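Side-chain contacts in endo-N-acetyl-beta-D-glucosaminidase (Hypocrea jecorina, PDB 4AC1), which hydrolyses the chitobiose core of N-linked glycans as a family 18 glycoside hydrolase and deglycosylates the cellulases of the same fungus: residues Ser201-Asp204 against Arg205-Asn209; Val240-Val243 against Ser244-Gln248. All coordinates share one frame; numbering follows the deposited sequence. Where two conformers were deposited one is given.

Contact 1. Residues Ser201-Asp204 against Arg205-Asn209; sequences SDYD and RIVAN. With ZN (zinc ion), chain I.
Asp202 and Arg205 meet one helical turn apart because Asp202 turns CG back beside its own backbone N (chi1 -66°), while the arginine chain runs out straight and then bends at chi3 (-60°) to bring its guanidinium round. The two side chains lie alongside each other, and Asp202 OD1 receives Arg205 NH1 at 2.9 Å in a salt bridge. NH1 comes from the anti side of OD1 and well out of the carboxylate plane, while OD1 lies nearly in the guanidinium plane, the two flat groups being inclined by 59°. One water links three groups, donating to Asp202 OD1 and to Ser201 OG, itself hydrogen-bonded to Asp199, and accepting from Arg205 NH2. Glu162 forms a second salt bridge, so two carboxylates share Arg205 NH1. With an alanine here instead of Asp202, Arg205 NH1 is likely to keep Glu162 as its remaining carboxylate, Ser196 N to lose its side-chain acceptor, and the guanidinium to turn more freely.

Asn209, the first residue to leave helical geometry, carries the helix end to a metal: its OD1 binds zinc at 2.1 Å, with four waters and Asp163 completing six ligands. On another side of the helix, Val207 CG2 packs obliquely on Tyr203 CE1 at 3.8 Å. Helix 201-208 connects parallel strands 185-189 and 216-221 in a beta-alpha-beta unit; Tyr203 OH hydrogen-bonds to Val216 O, and Tyr203 and Val207 both touch helix 232-246.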
loop_
_atom_site.group_PDB
_atom_site.type_symbol
_atom_site.label_atom_id
_atom_site.label_comp_id
_atom_site.label_asym_id
_atom_site.label_seq_id
_atom_site.Cartn_x
_atom_site.Cartn_y
_atom_site.Cartn_z
ATOM N N SER A 201 -13.919 -14.574 -8.708
ATOM C CA SER A 201 -14.680 -13.815 -9.704
ATOM C C SER A 201 -14.227 -12.361 -9.847
ATOM O O SER A 201 -14.054 -11.867 -10.977
ATOM C CB SER A 201 -16.192 -13.919 -9.471
ATOM O OG SER A 201 -16.559 -13.357 -8.225
ATOM N N ASP A 202 -14.015 -11.681 -8.722
ATOM C CA ASP A 202 -13.601 -10.276 -8.780
ATOM C C ASP A 202 -12.206 -10.082 -9.382
ATOM O O ASP A 202 -12.022 -9.255 -10.289
ATOM C CB ASP A 202 -13.712 -9.624 -7.401
ATOM C CG ASP A 202 -15.163 -9.526 -6.911
ATOM O OD1 ASP A 202 -16.096 -9.801 -7.705
ATOM O OD2 ASP A 202 -15.399 -9.183 -5.735
ATOM N N TYR A 203 -11.239 -10.860 -8.899
ATOM C CA TYR A 203 -9.883 -10.811 -9.431
ATOM C C TYR A 203 -9.898 -11.088 -10.942
ATOM O O TYR A 203 -9.263 -10.366 -11.721
ATOM C CB TYR A 203 -8.978 -11.794 -8.671
ATOM C CG TYR A 203 -7.491 -11.573 -8.860
ATOM C CD1 TYR A 203 -6.842 -11.979 -10.025
ATOM C CD2 TYR A 203 -6.733 -10.962 -7.860
ATOM C CE1 TYR A 203 -5.478 -11.772 -10.191
ATOM C CE2 TYR A 203 -5.362 -10.758 -8.017
ATOM C CZ TYR A 203 -4.751 -11.174 -9.183
ATOM O OH TYR A 203 -3.408 -10.988 -9.399
ATOM N N ASP A 204 -10.641 -12.115 -11.359
ATOM C CA ASP A 204 -10.754 -12.449 -12.791
ATOM C C ASP A 204 -11.369 -11.307 -13.611
ATOM O O ASP A 204 -10.941 -11.037 -14.732
ATOM C CB ASP A 204 -11.604 -13.712 -13.012
ATOM C CG ASP A 204 -10.920 -15.017 -12.559
ATOM O OD1 ASP A 204 -9.682 -15.100 -12.422
ATOM O OD2 ASP A 204 -11.662 -16.001 -12.365
ATOM N N ARG A 205 -12.389 -10.653 -13.059
ATOM C CA ARG A 205 -13.022 -9.517 -13.730
ATOM C C ARG A 205 -12.031 -8.352 -13.912
ATOM O O ARG A 205 -11.996 -7.691 -14.960
ATOM C CB ARG A 205 -14.271 -9.078 -12.961
ATOM C CG ARG A 205 -15.199 -8.138 -13.730
ATOM C CD ARG A 205 -16.478 -7.815 -12.949
ATOM N NE ARG A 205 -17.262 -9.007 -12.643
ATOM C CZ ARG A 205 -17.375 -9.572 -11.444
ATOM N NH1 ARG A 205 -16.750 -9.071 -10.388
ATOM N NH2 ARG A 205 -18.120 -10.663 -11.306
ATOM N N ILE A 206 -11.215 -8.114 -12.889
ATOM C CA ILE A 206 -10.209 -7.065 -12.954
ATOM C C ILE A 206 -9.187 -7.383 -14.060
ATOM O O ILE A 206 -8.845 -6.516 -14.870
ATOM C CB ILE A 206 -9.525 -6.900 -11.587
ATOM C CG1 ILE A 206 -10.482 -6.228 -10.593
ATOM C CG2 ILE A 206 -8.230 -6.121 -11.730
ATOM C CD1 ILE A 206 -10.080 -6.368 -9.125
ATOM N N VAL A 207 -8.732 -8.633 -14.115
ATOM C CA VAL A 207 -7.780 -9.050 -15.150
ATOM C C VAL A 207 -8.382 -8.872 -16.550
ATOM O O VAL A 207 -7.717 -8.370 -17.463
ATOM C CB VAL A 207 -7.274 -10.489 -14.929
ATOM C CG1 VAL A 207 -6.470 -10.974 -16.138
ATOM C CG2 VAL A 207 -6.428 -10.557 -13.663
ATOM N N ALA A 208 -9.653 -9.247 -16.689
ATOM C CA ALA A 208 -10.369 -9.106 -17.964
ATOM C C ALA A 208 -10.581 -7.640 -18.358
ATOM O O ALA A 208 -10.804 -7.341 -19.526
ATOM C CB ALA A 208 -11.696 -9.847 -17.904
ATOM N N ASN A 209 -10.499 -6.733 -17.385
ATOM C CA ASN A 209 -10.619 -5.292 -17.617
ATOM C C ASN A 209 -9.269 -4.613 -17.916
ATOM O O ASN A 209 -9.173 -3.388 -17.926
ATOM C CB ASN A 209 -11.317 -4.596 -16.436
ATOM C CG ASN A 209 -12.009 -3.306 -16.851
ATOM O OD1 ASN A 209 -12.522 -3.199 -17.975
ATOM N ND2 ASN A 209 -12.033 -2.325 -15.957
HETATM ZN ZN ZN I . -14.077 -2.135 -18.850
HETATM O O HOH W 1 -18.528 -11.416 -8.557
HETATM O O HOH W 2 -15.541 -1.226 -19.963
HETATM O O HOH W 3 -12.952 -0.508 -18.893
HETATM O O HOH W 4 -15.250 -3.969 -19.016
HETATM O O HOH W 5 -13.282 -2.653 -20.530
#

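Contact 2. Residues Val240-Val243 against Ser244-Gln248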
loop_
_atom_site.group_PDB
_atom_site.type_symbol
_atom_site.label_atom_id
_atom_site.label_comp_id
_atom_site.label_asym_id
_atom_site.label_seq_id
_atom_site.Cartn_x
_atom_site.Cartn_y
_atom_site.Cartn_z
ATOM N N VAL A 240 -5.017 -20.412 -4.689
ATOM C CA VAL A 240 -4.719 -21.677 -5.391
ATOM C C VAL A 240 -5.354 -21.667 -6.794
ATOM O O VAL A 240 -4.699 -21.989 -7.790
ATOM C CB VAL A 240 -5.139 -22.936 -4.576
ATOM C CG1 VAL A 240 -5.014 -24.208 -5.428
ATOM C CG2 VAL A 240 -4.283 -23.065 -3.339
ATOM N N SER A 241 -6.625 -21.282 -6.860
ATOM C CA SER A 241 -7.328 -21.224 -8.136
ATOM C C SER A 241 -6.739 -20.169 -9.077
ATOM O O SER A 241 -6.530 -20.431 -10.256
ATOM C CB SER A 241 -8.815 -20.976 -7.909
ATOM O OG SER A 241 -9.509 -20.924 -9.137
ATOM N N LEU A 242 -6.470 -18.968 -8.557
ATOM C CA LEU A 242 -5.876 -17.909 -9.375
ATOM C C LEU A 242 -4.532 -18.310 -9.968
ATOM O O LEU A 242 -4.294 -18.079 -11.151
ATOM C CB LEU A 242 -5.717 -16.613 -8.569
ATOM C CG LEU A 242 -7.024 -15.953 -8.118
ATOM C CD1 LEU A 242 -6.728 -14.796 -7.190
ATOM C CD2 LEU A 242 -7.846 -15.500 -9.307
ATOM N N VAL A 243 -3.665 -18.906 -9.148
ATOM C CA VAL A 243 -2.346 -19.358 -9.588
ATOM C C VAL A 243 -2.470 -20.417 -10.701
ATOM O O VAL A 243 -1.686 -20.434 -11.648
ATOM C CB VAL A 243 -1.502 -19.830 -8.369
ATOM C CG1 VAL A 243 -0.278 -20.655 -8.789
ATOM C CG2 VAL A 243 -1.079 -18.617 -7.537
ATOM N N SER A 244 -3.485 -21.282 -10.591
ATOM C CA SER A 244 -3.728 -22.288 -11.642
ATOM C C SER A 244 -4.089 -21.638 -12.989
ATOM O O SER A 244 -3.799 -22.196 -14.058
ATOM C CB SER A 244 -4.786 -23.303 -11.204
ATOM O OG SER A 244 -6.098 -22.817 -11.397
ATOM N N GLU A 245 -4.704 -20.455 -12.925
ATOM C CA GLU A 245 -5.076 -19.684 -14.112
ATOM C C GLU A 245 -3.908 -18.884 -14.672
ATOM O O GLU A 245 -3.689 -18.873 -15.887
ATOM C CB GLU A 245 -6.185 -18.680 -13.781
ATOM C CG GLU A 245 -7.507 -19.245 -13.318
ATOM C CD GLU A 245 -8.547 -18.146 -13.206
ATOM O OE1 GLU A 245 -8.592 -17.486 -12.155
ATOM O OE2 GLU A 245 -9.274 -17.906 -14.192
ATOM N N TYR A 246 -3.185 -18.193 -13.789
ATOM C CA TYR A 246 -2.249 -17.145 -14.204
ATOM C C TYR A 246 -0.779 -17.475 -13.988
ATOM O O TYR A 246 0.080 -16.760 -14.507
ATOM C CB TYR A 246 -2.596 -15.808 -13.520
ATOM C CG TYR A 246 -4.036 -15.381 -13.739
ATOM C CD1 TYR A 246 -4.524 -15.167 -15.024
ATOM C CD2 TYR A 246 -4.917 -15.218 -12.663
ATOM C CE1 TYR A 246 -5.845 -14.789 -15.244
ATOM C CE2 TYR A 246 -6.257 -14.830 -12.873
ATOM C CZ TYR A 246 -6.707 -14.633 -14.176
ATOM O OH TYR A 246 -8.022 -14.262 -14.407
ATOM N N GLY A 247 -0.493 -18.522 -13.215
ATOM C CA GLY A 247 0.887 -18.881 -12.882
ATOM C C GLY A 247 1.468 -18.064 -11.745
ATOM O O GLY A 247 1.959 -18.615 -10.758
ATOM N N GLN A 248 1.411 -16.745 -11.892
ATOM C CA GLN A 248 1.865 -15.823 -10.850
ATOM C C GLN A 248 0.809 -14.742 -10.662
ATOM O O GLN A 248 0.299 -14.205 -11.647
ATOM C CB GLN A 248 3.184 -15.150 -11.241
ATOM C CG GLN A 248 4.351 -16.097 -11.537
ATOM C CD GLN A 248 5.653 -15.360 -11.800
ATOM O OE1 GLN A 248 5.804 -14.686 -12.821
ATOM N NE2 GLN A 248 6.594 -15.464 -10.871
#
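The side chains of Leu242 and Tyr246 pack one turn apart where helix 232-246 ends, on the surface of the (beta/alpha)8 barrel that characterises family 18 glycoside hydrolases. The helix links parallel strands 216-221 and 251-255, and this local contact within its last two turns illustrates how an outer helix is finished. The side chains of Leu242 and Tyr246 lie across each other at a slant, with Leu242 CD2 4.0 Å from Tyr246 CE2, and the same methyl lies 3.6 Å from Glu245 OE1. Tyr246 turns CG beside its own backbone N (chi1 -54°), which carries the ring past the backbone of the preceding turn, CD2 coming to 3.3 Å from Leu242 O. Glu245 CB sits over the centre of one ring face, while the hydroxyl is hydrogen-bonded to Asp204 of the adjacent helix. Leu242 packs against that helix too, and Val240 touches an N-acetylglucosamine of a glycan attached to the protein.

Gly247 breaks the helix with a positive phi of 81°, a value that suits glycine, yet its N still donates to Val243 O at 2.7 Å, so the last turn is closed before the chain departs. One turn back, Ser241 O is gripped by two donors: Glu245 N at 3.2 Å and, folded back from the side chain, Ser244 OG at 2.7 Å.

In the fold
Contact 1 comes first along the chain, in helix 201-208, and contact 2 follows at the end of helix 232-246. The two helices are consecutive outer helices of the barrel, flanking strand 216-221 in sequence, and the contact centres lie about 13 Å apart. They meet directly: Leu242 CD1 packs on Tyr203 CG at 3.7 Å, and Tyr246 OH lies 2.7 Å from Asp204 OD1. That oxygen is also 2.6 Å from Glu245 OE1, close enough that the two acids may share a proton. Contact 1 runs the length of helix 201-208 to its zinc-binding Asn209, contact 2 takes in the last turns of helix 232-246, and together they join neighbouring helices, with a glycan beside the second.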